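Local coordinates for iron-containing alcohol dehydrogenase (Ralstonia eutropha, PDB 3JZD) that probably reduces maleylacetate to 3-oxoadipate with NADH or NADPH in the breakdown of aromatic compounds, working as a homodimer that binds NAD, at the interface of chains A and B. Numbering follows the deposited sequence. Chains: chain A/B, Iron-containing alcohol dehydrogenase.

The interface of chains A and B. Residues chain A 15-18, 26, 33; chain B 8-11.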
ATOM      1  N   ALA A  15      -4.883  -0.522  -8.271  1.00 21.17           N
ATOM      2  CA  ALA A  15      -4.375   0.795  -8.546  1.00 19.84           C
ATOM      3  C   ALA A  15      -3.282   0.755  -9.610  1.00 19.14           C
ATOM      4  O   ALA A  15      -2.529  -0.189  -9.685  1.00 20.67           O
ATOM      5  CB  ALA A  15      -3.812   1.352  -7.298  1.00 20.05           C
ATOM      6  N   ARG A  16      -3.227   1.771 -10.457  1.00 17.15           N
ATOM      7  CA  ARG A  16      -2.121   1.932 -11.380  1.00 16.36           C
ATOM      8  C   ARG A  16      -1.818   3.445 -11.318  1.00 16.19           C
ATOM      9  O   ARG A  16      -2.657   4.258 -11.677  1.00 14.20           O
ATOM     10  CB  ARG A  16      -2.463   1.445 -12.779  1.00 17.14           C
ATOM     11  CG  ARG A  16      -1.342   1.718 -13.793  1.00 18.64           C
ATOM     12  CD  ARG A  16      -1.678   1.189 -15.173  1.00 20.26           C
ATOM     13  NE  ARG A  16      -0.644   1.639 -16.092  1.00 19.06           N
ATOM     14  CZ  ARG A  16       0.560   1.076 -16.201  1.00 19.77           C
ATOM     15  NH1 ARG A  16       0.900   0.022 -15.467  1.00 18.89           N
ATOM     16  NH2 ARG A  16       1.444   1.590 -17.024  1.00 20.63           N
ATOM     17  N   VAL A  17      -0.628   3.793 -10.836  1.00 16.00           N
ATOM     18  CA  VAL A  17      -0.241   5.179 -10.617  1.00 16.85           C
ATOM     19  C   VAL A  17       1.029   5.465 -11.345  1.00 16.14           C
ATOM     20  O   VAL A  17       2.031   4.828 -11.101  1.00 16.75           O
ATOM     21  CB  VAL A  17      -0.041   5.404  -9.089  1.00 18.29           C
ATOM     22  CG1 VAL A  17       0.411   6.816  -8.772  1.00 14.00           C
ATOM     23  CG2 VAL A  17      -1.361   5.075  -8.350  1.00 15.90           C
ATOM     24  N   VAL A  18       0.973   6.380 -12.299  1.00 15.94           N
ATOM     25  CA  VAL A  18       2.115   6.758 -13.100  1.00 15.09           C
ATOM     26  C   VAL A  18       2.545   8.096 -12.511  1.00 16.06           C
ATOM     27  O   VAL A  18       1.765   9.049 -12.505  1.00 18.64           O
ATOM     28  CB  VAL A  18       1.705   6.885 -14.595  1.00 16.73           C
ATOM     29  CG1 VAL A  18       2.902   7.361 -15.450  1.00 15.83           C
ATOM     30  CG2 VAL A  18       1.093   5.546 -15.093  1.00 13.25           C
ATOM     31  N   GLN A  26       2.391  10.586 -21.327  1.00 16.42           N
ATOM     32  CA  GLN A  26       2.154   9.188 -21.608  1.00 18.23           C
ATOM     33  C   GLN A  26       0.679   8.910 -21.587  1.00 16.14           C
ATOM     34  O   GLN A  26       0.282   7.765 -21.548  1.00 15.29           O
ATOM     35  CB  GLN A  26       2.851   8.312 -20.548  1.00 20.46           C
ATOM     36  CG  GLN A  26       4.335   8.560 -20.469  1.00 22.29           C
ATOM     37  CD  GLN A  26       5.005   7.845 -19.298  1.00 32.68           C
ATOM     38  OE1 GLN A  26       4.442   6.919 -18.688  1.00 25.18           O
ATOM     39  NE2 GLN A  26       6.223   8.276 -18.981  1.00 27.52           N
ATOM     40  N   ARG A  33      -3.784   1.320 -23.184  1.00 20.92           N
ATOM     41  CA  ARG A  33      -3.620   0.186 -22.268  1.00 21.88           C
ATOM     42  C   ARG A  33      -4.966  -0.302 -21.744  1.00 21.80           C
ATOM     43  O   ARG A  33      -5.173  -1.475 -21.537  1.00 21.72           O
ATOM     44  CB  ARG A  33      -2.691   0.619 -21.134  1.00 22.34           C
ATOM     45  CG  ARG A  33      -2.141  -0.475 -20.290  1.00 26.31           C
ATOM     46  CD  ARG A  33      -1.065   0.052 -19.328  1.00 30.08           C
ATOM     47  NE  ARG A  33      -0.459  -1.086 -18.614  1.00 41.37           N
ATOM     48  CZ  ARG A  33      -1.040  -1.738 -17.592  1.00 44.14           C
ATOM     49  NH1 ARG A  33      -2.229  -1.361 -17.131  1.00 43.76           N
ATOM     50  NH2 ARG A  33      -0.432  -2.775 -17.016  1.00 44.54           N
TER
ATOM     51  N   PHE B   8       8.214   6.741 -11.479  1.00 16.55           N
ATOM     52  CA  PHE B   8       7.901   5.353 -11.308  1.00 14.16           C
ATOM     53  C   PHE B   8       6.467   5.107 -11.703  1.00 13.81           C
ATOM     54  O   PHE B   8       5.681   6.062 -11.899  1.00 11.49           O
ATOM     55  CB  PHE B   8       8.081   4.905  -9.838  1.00 13.27           C
ATOM     56  CG  PHE B   8       7.257   5.718  -8.853  1.00 13.72           C
ATOM     57  CD1 PHE B   8       5.997   5.331  -8.509  1.00  8.75           C
ATOM     58  CD2 PHE B   8       7.760   6.902  -8.307  1.00 13.16           C
ATOM     59  CE1 PHE B   8       5.226   6.114  -7.645  1.00 15.88           C
ATOM     60  CE2 PHE B   8       7.031   7.636  -7.415  1.00 12.98           C
ATOM     61  CZ  PHE B   8       5.755   7.261  -7.104  1.00 13.22           C
ATOM     62  N   ILE B   9       6.131   3.813 -11.791  1.00 14.58           N
ATOM     63  CA  ILE B   9       4.761   3.363 -12.043  1.00 13.48           C
ATOM     64  C   ILE B   9       4.454   2.344 -10.964  1.00 14.92           C
ATOM     65  O   ILE B   9       5.085   1.306 -10.898  1.00 13.63           O
ATOM     66  CB  ILE B   9       4.536   2.769 -13.434  1.00 15.28           C
ATOM     67  CG1 ILE B   9       4.777   3.840 -14.516  1.00 11.04           C
ATOM     68  CG2 ILE B   9       3.092   2.214 -13.546  1.00 11.20           C
ATOM     69  CD1 ILE B   9       4.551   3.404 -16.024  1.00 13.98           C
ATOM     70  N   TYR B  10       3.494   2.698 -10.107  1.00 16.38           N
ATOM     71  CA  TYR B  10       3.051   1.880  -9.016  1.00 19.29           C
ATOM     72  C   TYR B  10       1.780   1.200  -9.433  1.00 19.67           C
ATOM     73  O   TYR B  10       0.829   1.853  -9.779  1.00 19.13           O
ATOM     74  CB  TYR B  10       2.790   2.735  -7.766  1.00 18.29           C
ATOM     75  CG  TYR B  10       2.162   1.966  -6.632  1.00 20.57           C
ATOM     76  CD1 TYR B  10       2.928   1.248  -5.727  1.00 28.60           C
ATOM     77  CD2 TYR B  10       0.785   1.941  -6.469  1.00 22.59           C
ATOM     78  CE1 TYR B  10       2.331   0.538  -4.715  1.00 31.42           C
ATOM     79  CE2 TYR B  10       0.201   1.261  -5.450  1.00 24.66           C
ATOM     80  CZ  TYR B  10       0.961   0.576  -4.585  1.00 23.26           C
ATOM     81  OH  TYR B  10       0.343  -0.105  -3.605  1.00 36.51           O
ATOM     82  N   GLU B  11       1.801  -0.122  -9.389  1.00 24.45           N
ATOM     83  CA  GLU B  11       0.667  -0.999  -9.669  1.00 28.43           C
ATOM     84  C   GLU B  11       0.426  -1.812  -8.410  1.00 31.69           C
ATOM     85  O   GLU B  11       1.370  -2.167  -7.680  1.00 35.28           O
ATOM     86  CB  GLU B  11       0.935  -1.901 -10.850  1.00 30.73           C
ATOM     87  CG  GLU B  11       0.724  -1.207 -12.158  1.00 36.56           C
ATOM     88  CD  GLU B  11       0.471  -2.161 -13.316  1.00 43.93           C
ATOM     89  OE1 GLU B  11       1.353  -3.037 -13.536  1.00 50.15           O
ATOM     90  OE2 GLU B  11      -0.573  -1.972 -14.035  1.00 29.10           O
TER
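A:Val17 and B:Tyr10 pair backbone to backbone where strand 15-19 of chain A runs antiparallel to strand 8-12 of chain B, joining the two subunits of the homodimer by pairing these strands. A:Val17 N donates to B:Tyr10 O at 2.6 Å, and B:Tyr10 N returns a bond to A:Val17 O at 2.8 Å. On the sheet face shared by A:Val17 and B:Tyr10, CB of the valine lies 4.1 Å from CB of the tyrosine. The opposite face carries A:Arg16, A:Val18, B:Ile9 and B:Glu11. With CG anti to the backbone N (chi1 175°) and the chain extended to NE, A:Arg16 runs alongside B:Glu11 in the same direction. Its NH1 forms a salt bridge with the carboxylate OE2 of B:Glu11 at 2.9 Å; the hydrogen bond within it is weak, and the guanidinium and carboxylate planes stand 84° apart. A:Arg33, from helix 27-33, meets B:Glu11 tip to tip, its NH2 forming a second salt bridge with the same OE2 at 3.1 Å, though no N-H is aimed well enough at the oxygen for a hydrogen bond. B:Ile9 sets its CG2 methyl against one face of the A:Arg16 guanidinium, toward the rim and 3.8 Å from CZ. Farther along, B:Ile9 lies beside A:Val18, its CG1 packing 4.1 Å from CG1 and from CG2 of the valine, the two side chains pointing the same way. Within chain A, A:Arg33 backs the opposite face of the A:Arg16 guanidinium. B:Glu11 OE2, held by both arginines, may offset the repulsion between these overlying groups, for A:Arg33 NE sits 3.4 Å above the A:Arg16 guanidinium plane, over its centre.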